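Local coordinates for ORF131 protein (Ralstonia metallidurans, PDB 2WTP), which binds copper and probably takes part in bacterial resistance to heavy metals, at residues 45-48 against 49-53; 82-85 against 86-89. All blocks are in the same frame, centred on the assembly; numbering follows the deposited sequence.

Contact 1: 45-48 against 49-53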
loop_
_atom_site.group_PDB
_atom_site.type_symbol
_atom_site.label_atom_id
_atom_site.label_comp_id
_atom_site.label_asym_id
_atom_site.label_seq_id
_atom_site.Cartn_x
_atom_site.Cartn_y
_atom_site.Cartn_z
ATOM N N LYS A 45 1.092 22.879 -4.500
ATOM C CA LYS A 45 -0.119 22.709 -3.644
ATOM C C LYS A 45 -1.326 22.619 -4.577
ATOM O O LYS A 45 -2.224 21.835 -4.309
ATOM C CB LYS A 45 -0.231 23.886 -2.641
ATOM C CG LYS A 45 -1.519 23.845 -1.841
ATOM C CD LYS A 45 -1.616 25.196 -1.100
ATOM C CE LYS A 45 -2.825 25.306 -0.181
ATOM N NZ LYS A 45 -4.095 25.251 -0.989
ATOM N N ARG A 46 -1.390 23.363 -5.696
ATOM C CA ARG A 46 -2.498 23.197 -6.619
ATOM C C ARG A 46 -2.557 21.782 -7.187
ATOM O O ARG A 46 -3.605 21.131 -7.258
ATOM C CB ARG A 46 -2.454 24.127 -7.897
ATOM C CG ARG A 46 -3.014 25.453 -7.761
ATOM C CD ARG A 46 -3.008 26.208 -9.147
ATOM N NE ARG A 46 -3.945 25.630 -10.067
ATOM C CZ ARG A 46 -5.277 25.800 -10.053
ATOM N NH1 ARG A 46 -5.938 26.549 -9.133
ATOM N NH2 ARG A 46 -5.996 25.076 -10.933
ATOM N N HIS A 47 -1.382 21.262 -7.611
ATOM C CA HIS A 47 -1.336 19.924 -8.145
ATOM C C HIS A 47 -1.823 18.916 -7.110
ATOM O O HIS A 47 -2.604 18.032 -7.415
ATOM C CB HIS A 47 0.146 19.579 -8.561
ATOM C CG HIS A 47 0.332 18.209 -9.165
ATOM N ND1 HIS A 47 -0.040 17.898 -10.460
ATOM C CD2 HIS A 47 0.899 17.082 -8.669
ATOM C CE1 HIS A 47 0.259 16.636 -10.723
ATOM N NE2 HIS A 47 0.867 16.124 -9.666
ATOM N N ALA A 48 -1.293 19.056 -5.881
ATOM C CA ALA A 48 -1.751 18.102 -4.860
ATOM C C ALA A 48 -3.262 18.151 -4.646
ATOM O O ALA A 48 -3.812 17.044 -4.336
ATOM C CB ALA A 48 -1.007 18.481 -3.474
ATOM N N THR A 49 -3.906 19.308 -4.715
ATOM C CA THR A 49 -5.333 19.415 -4.479
ATOM C C THR A 49 -6.105 18.586 -5.503
ATOM O O THR A 49 -7.249 18.155 -5.163
ATOM C CB THR A 49 -5.669 20.915 -4.548
ATOM O OG1 THR A 49 -4.926 21.534 -3.458
ATOM C CG2 THR A 49 -7.169 21.208 -4.327
ATOM N N LEU A 50 -5.555 18.276 -6.676
ATOM C CA LEU A 50 -6.243 17.387 -7.616
ATOM C C LEU A 50 -6.296 15.984 -7.137
ATOM O O LEU A 50 -7.044 15.183 -7.719
ATOM C CB LEU A 50 -5.539 17.397 -8.978
ATOM C CG LEU A 50 -5.601 18.810 -9.566
ATOM C CD1 LEU A 50 -4.641 18.788 -10.849
ATOM C CD2 LEU A 50 -7.013 19.302 -9.910
ATOM N N TYR A 51 -5.586 15.619 -6.092
ATOM C CA TYR A 51 -5.507 14.253 -5.628
ATOM C C TYR A 51 -6.089 13.985 -4.291
ATOM O O TYR A 51 -5.962 12.888 -3.675
ATOM C CB TYR A 51 -3.991 13.777 -5.680
ATOM C CG TYR A 51 -3.499 13.648 -7.112
ATOM C CD1 TYR A 51 -3.701 12.481 -7.836
ATOM C CD2 TYR A 51 -2.895 14.737 -7.747
ATOM C CE1 TYR A 51 -3.257 12.320 -9.166
ATOM C CE2 TYR A 51 -2.480 14.590 -9.104
ATOM C CZ TYR A 51 -2.691 13.396 -9.772
ATOM O OH TYR A 51 -2.294 13.235 -11.135
ATOM N N GLY A 52 -6.691 15.032 -3.688
ATOM C CA GLY A 52 -7.321 14.858 -2.335
ATOM C C GLY A 52 -7.062 16.023 -1.474
ATOM O O GLY A 52 -6.822 17.135 -1.879
ATOM N N ASP A 53 -7.165 15.767 -0.168
ATOM C CA ASP A 53 -7.216 16.826 0.842
ATOM C C ASP A 53 -6.399 16.466 2.049
ATOM O O ASP A 53 -6.427 15.293 2.487
ATOM C CB ASP A 53 -8.733 16.994 1.286
ATOM C CG ASP A 53 -9.610 17.450 0.103
ATOM O OD1 ASP A 53 -9.391 18.643 -0.214
ATOM O OD2 ASP A 53 -10.401 16.670 -0.413
#

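Contact 2: 82-85 against 86-89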
loop_
_atom_site.group_PDB
_atom_site.type_symbol
_atom_site.label_atom_id
_atom_site.label_comp_id
_atom_site.label_asym_id
_atom_site.label_seq_id
_atom_site.Cartn_x
_atom_site.Cartn_y
_atom_site.Cartn_z
ATOM N N ALA A 82 -2.269 7.888 6.989
ATOM C CA ALA A 82 -1.237 8.727 7.594
ATOM C C ALA A 82 0.119 8.214 7.207
ATOM O O ALA A 82 0.309 6.981 6.962
ATOM C CB ALA A 82 -1.408 8.690 9.148
ATOM N N PHE A 83 1.027 9.158 6.952
ATOM C CA PHE A 83 2.377 8.802 6.552
ATOM C C PHE A 83 3.340 9.292 7.608
ATOM O O PHE A 83 3.216 10.439 8.079
ATOM C CB PHE A 83 2.692 9.499 5.230
ATOM C CG PHE A 83 1.866 8.983 4.048
ATOM C CD1 PHE A 83 2.302 7.913 3.289
ATOM C CD2 PHE A 83 0.586 9.530 3.784
ATOM C CE1 PHE A 83 1.519 7.463 2.173
ATOM C CE2 PHE A 83 -0.193 9.083 2.737
ATOM C CZ PHE A 83 0.272 8.019 1.927
ATOM N N ARG A 84 4.262 8.447 7.973
ATOM C CA ARG A 84 5.186 8.706 9.099
ATOM C C ARG A 84 6.624 8.781 8.619
ATOM O O ARG A 84 7.066 7.887 7.904
ATOM C CB ARG A 84 5.017 7.557 10.127
ATOM C CG ARG A 84 6.179 7.395 11.169
ATOM C CD ARG A 84 5.785 6.491 12.505
ATOM N NE ARG A 84 6.080 7.317 13.741
ATOM C CZ ARG A 84 5.178 7.873 14.515
ATOM N NH1 ARG A 84 3.909 7.579 14.336
ATOM N NH2 ARG A 84 5.521 8.681 15.521
ATOM N N ALA A 85 7.338 9.817 9.064
ATOM C CA ALA A 85 8.806 9.850 8.946
ATOM C C ALA A 85 9.325 10.146 10.341
ATOM O O ALA A 85 9.064 11.203 10.887
ATOM C CB ALA A 85 9.213 11.002 7.990
ATOM N N GLY A 86 9.990 9.164 10.937
ATOM C CA GLY A 86 10.340 9.271 12.368
ATOM C C GLY A 86 9.104 9.401 13.251
ATOM O O GLY A 86 8.219 8.550 13.203
ATOM N N GLU A 87 8.931 10.518 13.939
ATOM C CA GLU A 87 7.698 10.708 14.672
ATOM C C GLU A 87 6.878 11.801 14.066
ATOM O O GLU A 87 5.826 12.157 14.605
ATOM C CB GLU A 87 7.990 11.003 16.184
ATOM C CG GLU A 87 8.891 9.916 16.822
ATOM C CD GLU A 87 8.283 8.502 16.781
ATOM O OE1 GLU A 87 7.018 8.450 16.849
ATOM O OE2 GLU A 87 9.009 7.507 16.610
ATOM N N LYS A 88 7.276 12.295 12.899
ATOM C CA LYS A 88 6.410 13.256 12.219
ATOM C C LYS A 88 5.369 12.476 11.372
ATOM O O LYS A 88 5.735 11.570 10.624
ATOM C CB LYS A 88 7.146 14.139 11.284
ATOM C CG LYS A 88 6.326 15.272 10.813
ATOM C CD LYS A 88 7.176 16.116 9.939
ATOM C CE LYS A 88 6.573 17.504 9.644
ATOM N NZ LYS A 88 5.149 17.606 9.982
ATOM N N ILE A 89 4.092 12.793 11.579
ATOM C CA ILE A 89 2.988 12.117 10.891
ATOM C C ILE A 89 2.171 13.153 10.164
ATOM O O ILE A 89 1.716 14.185 10.749
ATOM C CB ILE A 89 2.161 11.261 11.899
ATOM C CG1 ILE A 89 3.050 10.201 12.507
ATOM C CG2 ILE A 89 0.941 10.700 11.164
ATOM C CD1 ILE A 89 2.447 9.473 13.687
HETATM O O HOH W 1 4.518 10.751 16.684
#

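Contact 1: 45-48 against 49-53
Thr-49 folds back on Lys-45 at the C-terminal end of helix 37-49, a local contact in which the helix unwinds through a type I beta turn, Thr-49 to Gly-52, into strand 52-55. Thr-49 N bonds to Lys-45 O at 3.1 Å, an i to i-4 helical bond. The same oxygen takes a second bond from the threonine hydroxyl, OG1 to O 2.8 Å, and the two donors arrive from opposite faces of the carbonyl plane. With OG1 beside its own backbone N (chi1 -63°), the hydroxyl turns back toward the preceding turn of helix. Shorter, i to i-3 steps follow: Leu-50 N bonds to His-47 O, and Tyr-51 N to Ala-48 O at 2.9 Å. Gly-52, with positive phi, ends the helical path. The side chain of His-47 lies about 2 Å from a bound copper(II) ion, so this helix end carries part of a metal site. Val-103 of strand 101-104 touches both His-47 and Tyr-51. Their rings meet obliquely, planes 54° apart: Tyr-51 CE2 sits over one face of the imidazole, toward its rim, 3.7 Å from His-47 NE2.

Contact 2: 82-85 against 86-89
A beta hairpin with a two-residue turn (Gly-86 and Glu-87) joins strand 80-85 to strand 88-94, its type II' turn running from Ala-85 to Lys-88 with Gly-86 at the positive-phi corner. Ala-85 and Lys-88 form the hydrogen-bonded pair that closes it: Ala-85 N reaches Lys-88 O at 2.8 Å, while Lys-88 N returns to Ala-85 O at 2.9 Å. One step further from the turn, Arg-84 and Ile-89 are a non-hydrogen-bonded antiparallel pair, and here Arg-84 CA approaches Lys-88 O at 3.3 Å in a CA-H...O contact.

Arg-84 has its CG anti to the backbone N (chi1 162°), and a bend at chi3 (-125°) helps bring the guanidinium back to the turn. The arginine was modelled in two conformers, and the very short approaches of the one described make its exact position, and with it the links of its guanidinium, doubtful. In this conformer NE makes a weak bond to Gly-86 O, NH2 a salt bridge with Glu-87 OE1, and NH2 also donates to a water. That water in turn donates to Glu-87 O, water O to carbonyl O 2.8 Å.

Nearer the body of the sheet, Ala-82 CB packs on Ile-89 CG2 at 3.7 Å. Strand 80-85 is flanked by 88-94 and, in parallel, by 63-65, whose Ile-64 exchanges backbone bonds with Ala-82 and Arg-84; Phe-83 packs against Phe-94 of strand 88-94 and against Met-109 and Leu-112.

Both contacts are local and each turns the chain into a strand of one mixed sheet: contact 1 delivers it into 52-55, the outermost strand within this chain on that side, while contact 2 joins the interior neighbours 80-85 and 88-94. They lie on opposite sides of the chain's centre, their own centres about 20 Å apart, with no touch between them. Each is partly buried, with Ala-48 and Gly-52 buried in one, and Ala-82 and Phe-83 in the other. Their chemistry diverges. The helix end relies on backbone carbonyls, a hydroxyl and an aromatic pair beside copper; the hairpin adds, in the conformer described, probable ionic and water-mediated links at its exposed turn to paired strand bonds.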